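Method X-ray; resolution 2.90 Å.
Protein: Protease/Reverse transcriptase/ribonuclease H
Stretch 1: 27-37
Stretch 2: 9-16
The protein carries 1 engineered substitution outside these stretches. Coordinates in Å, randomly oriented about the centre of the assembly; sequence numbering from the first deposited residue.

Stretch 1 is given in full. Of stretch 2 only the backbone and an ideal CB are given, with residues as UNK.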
ATOM      1  N   CYS A  27     -39.892  -9.473 -13.509  1.00 96.42           N
ATOM      2  CA  CYS A  27     -39.232 -10.769 -13.487  1.00 87.19           C
ATOM      3  C   CYS A  27     -39.257 -11.346 -12.081  1.00 86.26           C
ATOM      4  O   CYS A  27     -39.295 -10.614 -11.086  1.00 86.26           O
ATOM      5  CB  CYS A  27     -37.788 -10.656 -13.975  1.00 86.14           C
ATOM      6  SG  CYS A  27     -37.604 -10.200 -15.709  1.00 88.44           S
ATOM      7  N   ILE A  28     -39.229 -12.672 -12.006  1.00 89.42           N
ATOM      8  CA  ILE A  28     -39.304 -13.380 -10.731  1.00 88.97           C
ATOM      9  C   ILE A  28     -38.318 -14.541 -10.783  1.00 84.26           C
ATOM     10  O   ILE A  28     -38.155 -15.151 -11.851  1.00 84.32           O
ATOM     11  CB  ILE A  28     -40.741 -13.849 -10.448  1.00 88.70           C
ATOM     12  CG1 ILE A  28     -41.586 -12.677  -9.937  1.00107.11           C
ATOM     13  CG2 ILE A  28     -40.768 -15.037  -9.472  1.00 84.17           C
ATOM     14  CD1 ILE A  28     -42.968 -13.072  -9.430  1.00117.24           C
ATOM     15  N   PRO A  29     -37.596 -14.838  -9.696  1.00 83.58           N
ATOM     16  CA  PRO A  29     -36.726 -16.022  -9.691  1.00 89.12           C
ATOM     17  C   PRO A  29     -37.462 -17.267 -10.169  1.00 94.56           C
ATOM     18  O   PRO A  29     -38.627 -17.491  -9.836  1.00 93.42           O
ATOM     19  CB  PRO A  29     -36.305 -16.143  -8.224  1.00 82.74           C
ATOM     20  CG  PRO A  29     -36.330 -14.744  -7.732  1.00 83.29           C
ATOM     21  CD  PRO A  29     -37.423 -14.023  -8.481  1.00 83.41           C
ATOM     22  N   GLU A  30     -36.750 -18.083 -10.953  1.00 94.80           N
ATOM     23  CA  GLU A  30     -37.379 -19.189 -11.674  1.00 97.28           C
ATOM     24  C   GLU A  30     -37.986 -20.229 -10.738  1.00 81.04           C
ATOM     25  O   GLU A  30     -38.993 -20.858 -11.086  1.00 81.00           O
ATOM     26  CB  GLU A  30     -36.350 -19.850 -12.600  1.00106.74           C
ATOM     27  CG  GLU A  30     -35.880 -18.973 -13.754  1.00 95.42           C
ATOM     28  CD  GLU A  30     -34.808 -19.641 -14.598  1.00 86.44           C
ATOM     29  OE1 GLU A  30     -34.301 -20.701 -14.180  1.00107.92           O
ATOM     30  OE2 GLU A  30     -34.471 -19.103 -15.677  1.00 85.88           O
ATOM     31  N   SER A  31     -37.396 -20.431  -9.556  1.00 80.81           N
ATOM     32  CA  SER A  31     -37.791 -21.542  -8.698  1.00 80.29           C
ATOM     33  C   SER A  31     -39.192 -21.388  -8.115  1.00 80.01           C
ATOM     34  O   SER A  31     -39.720 -22.360  -7.561  1.00 79.61           O
ATOM     35  CB  SER A  31     -36.787 -21.707  -7.560  1.00 79.62           C
ATOM     36  OG  SER A  31     -36.915 -20.658  -6.619  1.00 79.79           O
ATOM     37  N   PHE A  32     -39.801 -20.209  -8.216  1.00 80.09           N
ATOM     38  CA  PHE A  32     -41.143 -19.991  -7.695  1.00 83.75           C
ATOM     39  C   PHE A  32     -42.231 -20.160  -8.745  1.00 80.11           C
ATOM     40  O   PHE A  32     -43.407 -20.271  -8.380  1.00 81.01           O
ATOM     41  CB  PHE A  32     -41.261 -18.592  -7.083  1.00 80.40           C
ATOM     42  CG  PHE A  32     -40.411 -18.391  -5.866  1.00 80.76           C
ATOM     43  CD1 PHE A  32     -40.808 -18.885  -4.635  1.00 81.24           C
ATOM     44  CD2 PHE A  32     -39.219 -17.694  -5.950  1.00 81.08           C
ATOM     45  CE1 PHE A  32     -40.028 -18.694  -3.512  1.00 82.23           C
ATOM     46  CE2 PHE A  32     -38.436 -17.499  -4.834  1.00 81.32           C
ATOM     47  CZ  PHE A  32     -38.840 -17.999  -3.613  1.00 81.76           C
ATOM     48  N   LEU A  33     -41.880 -20.181 -10.029  1.00 81.54           N
ATOM     49  CA  LEU A  33     -42.866 -20.207 -11.100  1.00 81.15           C
ATOM     50  C   LEU A  33     -43.051 -21.596 -11.702  1.00 81.25           C
ATOM     51  O   LEU A  33     -43.677 -21.723 -12.755  1.00 81.96           O
ATOM     52  CB  LEU A  33     -42.474 -19.208 -12.190  1.00 88.64           C
ATOM     53  CG  LEU A  33     -42.188 -17.795 -11.678  1.00 82.96           C
ATOM     54  CD1 LEU A  33     -41.899 -16.871 -12.842  1.00 84.70           C
ATOM     55  CD2 LEU A  33     -43.351 -17.271 -10.850  1.00 92.70           C
ATOM     56  N   GLU A  34     -42.524 -22.636 -11.053  1.00 82.93           N
ATOM     57  CA  GLU A  34     -42.708 -23.992 -11.560  1.00 84.16           C
ATOM     58  C   GLU A  34     -44.120 -24.491 -11.283  1.00 86.81           C
ATOM     59  O   GLU A  34     -44.809 -24.972 -12.191  1.00 83.56           O
ATOM     60  CB  GLU A  34     -41.668 -24.923 -10.942  1.00 80.95           C
ATOM     61  CG  GLU A  34     -40.236 -24.547 -11.277  1.00 81.72           C
ATOM     62  CD  GLU A  34     -39.221 -25.296 -10.440  1.00 82.84           C
ATOM     63  OE1 GLU A  34     -39.629 -26.014  -9.501  1.00 81.66           O
ATOM     64  OE2 GLU A  34     -38.012 -25.164 -10.720  1.00 83.96           O
ATOM     65  N   ASP A  35     -44.568 -24.380 -10.031  1.00 80.23           N
ATOM     66  CA  ASP A  35     -45.904 -24.839  -9.668  1.00 79.63           C
ATOM     67  C   ASP A  35     -46.995 -24.027 -10.353  1.00 79.97           C
ATOM     68  O   ASP A  35     -48.075 -24.559 -10.635  1.00 84.78           O
ATOM     69  CB  ASP A  35     -46.085 -24.773  -8.150  1.00 78.03           C
ATOM     70  CG  ASP A  35     -44.957 -25.449  -7.397  1.00 77.49           C
ATOM     71  OD1 ASP A  35     -44.386 -26.422  -7.932  1.00 77.84           O
ATOM     72  OD2 ASP A  35     -44.642 -25.004  -6.272  1.00 76.41           O
ATOM     73  N   GLU A  36     -46.741 -22.749 -10.620  1.00 86.69           N
ATOM     74  CA  GLU A  36     -47.774 -21.876 -11.155  1.00 80.99           C
ATOM     75  C   GLU A  36     -48.066 -22.209 -12.614  1.00 82.13           C
ATOM     76  O   GLU A  36     -47.185 -22.610 -13.377  1.00 82.72           O
ATOM     77  CB  GLU A  36     -47.355 -20.411 -11.029  1.00 81.09           C
ATOM     78  CG  GLU A  36     -47.039 -19.975  -9.605  1.00 80.07           C
ATOM     79  CD  GLU A  36     -48.191 -20.207  -8.644  1.00 78.90           C
ATOM     80  OE1 GLU A  36     -49.362 -20.067  -9.059  1.00 78.72           O
ATOM     81  OE2 GLU A  36     -47.924 -20.535  -7.469  1.00 78.46           O
ATOM     82  N   GLN A  37     -49.333 -22.035 -12.998  1.00 82.86           N
ATOM     83  CA  GLN A  37     -49.794 -22.338 -14.346  1.00 84.30           C
ATOM     84  C   GLN A  37     -49.578 -21.137 -15.261  1.00 85.92           C
ATOM     85  O   GLN A  37     -49.744 -19.991 -14.831  1.00 86.36           O
ATOM     86  CB  GLN A  37     -51.271 -22.725 -14.337  1.00 84.68           C
ATOM     87  CG  GLN A  37     -51.563 -24.106 -13.753  1.00 84.13           C
ATOM     88  CD  GLN A  37     -51.396 -24.170 -12.242  1.00 82.97           C
ATOM     89  OE1 GLN A  37     -51.170 -23.152 -11.587  1.00 81.78           O
ATOM     90  NE2 GLN A  37     -51.508 -25.368 -11.682  1.00 82.07           N
ATOM     91  N   UNK A   9     -41.576 -10.304   0.388  1.00 98.15           N
ATOM     92  CA  UNK A   9     -41.850 -11.724   0.571  1.00 99.88           C
ATOM     93  C   UNK A   9     -42.821 -12.187  -0.510  1.00100.31           C
ATOM     94  O   UNK A   9     -43.854 -11.547  -0.734  1.00116.30           O
ATOM     95  CB  UNK A   9     -42.415 -12.000   1.966  1.00 99.88           C
ATOM     96  N   UNK A  10     -42.496 -13.296  -1.177  1.00 95.41           N
ATOM     97  CA  UNK A  10     -43.310 -13.828  -2.268  1.00 94.95           C
ATOM     98  C   UNK A  10     -44.087 -15.067  -1.824  1.00 99.02           C
ATOM     99  O   UNK A  10     -45.320 -15.067  -1.816  1.00 98.59           O
ATOM    100  CB  UNK A  10     -42.428 -14.164  -3.472  1.00 94.95           C
ATOM    101  N   UNK A  11     -43.380 -16.139  -1.446  1.00 90.02           N
ATOM    102  CA  UNK A  11     -43.996 -17.370  -0.944  1.00 89.84           C
ATOM    103  C   UNK A  11     -43.351 -17.728   0.399  1.00 92.25           C
ATOM    104  O   UNK A  11     -42.647 -18.734   0.525  1.00105.14           O
ATOM    105  CB  UNK A  11     -43.840 -18.514  -1.948  1.00 89.84           C
ATOM    106  N   UNK A  12     -43.598 -16.896   1.412  1.00 93.15           N
ATOM    107  CA  UNK A  12     -43.052 -17.134   2.732  1.00 94.46           C
ATOM    108  C   UNK A  12     -41.603 -16.716   2.871  1.00110.30           C
ATOM    109  O   UNK A  12     -41.230 -16.065   3.850  1.00124.34           O
ATOM    110  CB  UNK A  12     -43.189 -18.616   3.085  1.00 94.46           C
ATOM    111  N   UNK A  13     -40.778 -17.083   1.895  1.00109.12           N
ATOM    112  CA  UNK A  13     -39.359 -16.760   1.936  1.00103.06           C
ATOM    113  C   UNK A  13     -39.143 -15.293   1.585  1.00108.19           C
ATOM    114  O   UNK A  13     -39.611 -14.821   0.547  1.00 98.05           O
ATOM    115  CB  UNK A  13     -38.573 -17.661   0.981  1.00103.06           C
ATOM    116  N   UNK A  14     -38.441 -14.575   2.459  1.00110.73           N
ATOM    117  CA  UNK A  14     -38.150 -13.172   2.194  1.00104.47           C
ATOM    118  C   UNK A  14     -37.207 -13.046   1.006  1.00 97.14           C
ATOM    119  O   UNK A  14     -36.383 -13.924   0.737  1.00104.61           O
ATOM    120  CB  UNK A  14     -37.546 -12.502   3.430  1.00104.47           C
ATOM    121  N   UNK A  15     -37.334 -11.935   0.288  1.00 92.48           N
ATOM    122  CA  UNK A  15     -36.496 -11.669  -0.871  1.00 88.06           C
ATOM    123  C   UNK A  15     -36.360 -10.159  -1.019  1.00 87.55           C
ATOM    124  O   UNK A  15     -36.796  -9.389  -0.158  1.00 88.13           O
ATOM    125  CB  UNK A  15     -37.077 -12.301  -2.137  1.00 88.06           C
ATOM    126  N   UNK A  16     -35.745  -9.732  -2.117  1.00 86.23           N
ATOM    127  CA  UNK A  16     -35.527  -8.319  -2.385  1.00 85.80           C
ATOM    128  C   UNK A  16     -36.023  -7.983  -3.780  1.00 85.59           C
ATOM    129  O   UNK A  16     -35.885  -8.781  -4.710  1.00 85.30           O
ATOM    130  CB  UNK A  16     -34.048  -7.955  -2.235  1.00 85.80           C
TER

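Stretch 1 enters a 3-10 segment at 30-32 and continues as a loop to Gln37. Its main offering to stretch 2 is the ring of Phe32, with the apolar side chains of Ile28 and Pro29 nearby and a group of acceptors, the carbonyl of Phe32 and the carboxylates of Asp35 and Glu36, further along.

Position 9 has an extended backbone, and its CB finds no atom of stretch 1 within 5.5 Å, so many residues would do. It is Glu9, which makes no contact here.

At position 10 CA-to-CB points toward stretch 1, and the ideal CB lies 5.1 Å from Phe32 CD1. The gap leaves room for a few carbons beside an aromatic ring, with Ile28 off to one side, so a medium-sized apolar residue such as isoleucine, leucine, valine or methionine would suit. The residue is Ile10. Its CG2 sits over one face of the Phe32 ring, 4.1 Å from the centroid and 13° off the normal, a CH-pi contact. With chi1 and chi2 both t, its CD1 reaches 3.8 Å from Phe32 CG and 4.0 Å from Ile28 CG2, bridging the Phe32 ring and Ile28.

Position 11 also points toward stretch 1, its ideal CB 4.1 Å from Phe32 CD1. The acceptors lie well beyond CB, which favours a long side chain with an apolar stem and a cationic end; lysine or arginine would fit best, while a shorter polar residue would leave the acceptors unmet from this position. The residue is Lys11. Chi1 is m and the remaining torsions are t, so the extended chain passes the edge of the Phe32 ring, with CD 3.9 Å from Phe32 CD1. Its NZ forms a salt bridge with Glu36 OE2 at 2.8 Å and donates a hydrogen bond to Phe32 O at 3.2 Å. Asp35 OD2, 4.3 Å from Lys11 NZ, adds a favourable charge at longer range.

Position 12 has a phi of 80°, which by itself favours glycine, and its ideal CB has nothing of stretch 1 within 5.5 Å. It is Gly12, at the turn that a weak hydrogen bond from N of position 13 to Lys11 O (2.8 Å) spans.

At position 13 CA-to-CB points toward stretch 1, with the ideal CB 4.6 Å from Phe32 CZ. A small or medium side chain, serine, threonine, alanine or valine, could fill the space by the ring. Thr13, with chi1 p, places OG1 at the ring edge, 3.3 Å from Phe32 CZ.

Position 14 begins a strand and is out of reach of stretch 1; the residue is Lys14.

Position 15 points toward stretch 1 again, but from farther off: its ideal CB has nothing of stretch 1 within 5.5 Å. A branched or long apolar residue, such as leucine, isoleucine or methionine, could close the gap. Leu15 does so, its CD2 packing 3.6 Å from Pro29 CG and 4.4 Å from Phe32 CE2.

Position 16 is also out of reach; it is Leu16.

Stretch 2 9-16: EIKGTKLL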
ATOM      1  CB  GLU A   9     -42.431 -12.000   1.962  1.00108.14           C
ATOM      2  CG  GLU A   9     -42.975 -13.402   2.141  1.00116.61           C
ATOM      3  CD  GLU A   9     -43.625 -13.599   3.495  1.00127.28           C
ATOM      4  OE1 GLU A   9     -43.212 -12.924   4.460  1.00128.88           O
ATOM      5  OE2 GLU A   9     -44.561 -14.421   3.586  1.00120.86           O
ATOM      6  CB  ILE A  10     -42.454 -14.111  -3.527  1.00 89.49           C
ATOM      7  CG1 ILE A  10     -43.232 -14.972  -4.524  1.00 87.82           C
ATOM      8  CG2 ILE A  10     -41.134 -14.760  -3.155  1.00 89.81           C
ATOM      9  CD1 ILE A  10     -42.513 -15.190  -5.849  1.00 86.13           C
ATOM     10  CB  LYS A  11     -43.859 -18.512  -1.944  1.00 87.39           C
ATOM     11  CG  LYS A  11     -44.715 -18.372  -3.190  1.00 85.52           C
ATOM     12  CD  LYS A  11     -44.638 -19.628  -4.052  1.00 81.96           C
ATOM     13  CE  LYS A  11     -45.553 -19.525  -5.262  1.00 80.70           C
ATOM     14  NZ  LYS A  11     -45.517 -20.770  -6.073  1.00 92.86           N
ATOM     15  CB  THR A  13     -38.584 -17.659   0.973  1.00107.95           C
ATOM     16  OG1 THR A  13     -39.164 -17.575  -0.335  1.00 91.26           O
ATOM     17  CG2 THR A  13     -38.620 -19.105   1.448  1.00107.95           C
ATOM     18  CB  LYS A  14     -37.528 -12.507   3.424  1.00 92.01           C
ATOM     19  CG  LYS A  14     -38.381 -12.560   4.679  1.00 91.33           C
ATOM     20  CD  LYS A  14     -37.617 -12.020   5.879  1.00101.47           C
ATOM     21  CE  LYS A  14     -38.444 -12.121   7.153  1.00100.76           C
ATOM     22  NZ  LYS A  14     -37.667 -11.719   8.361  1.00 88.48           N
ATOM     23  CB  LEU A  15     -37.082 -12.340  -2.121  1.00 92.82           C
ATOM     24  CG  LEU A  15     -36.100 -12.695  -3.241  1.00105.85           C
ATOM     25  CD1 LEU A  15     -34.958 -13.541  -2.705  1.00106.00           C
ATOM     26  CD2 LEU A  15     -36.814 -13.410  -4.373  1.00 89.17           C
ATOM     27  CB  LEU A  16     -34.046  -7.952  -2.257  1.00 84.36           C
ATOM     28  CG  LEU A  16     -33.387  -8.214  -0.902  1.00 84.85           C
ATOM     29  CD1 LEU A  16     -31.948  -7.756  -0.952  1.00 77.73           C
ATOM     30  CD2 LEU A  16     -34.134  -7.511   0.222  1.00 85.52           C
TER
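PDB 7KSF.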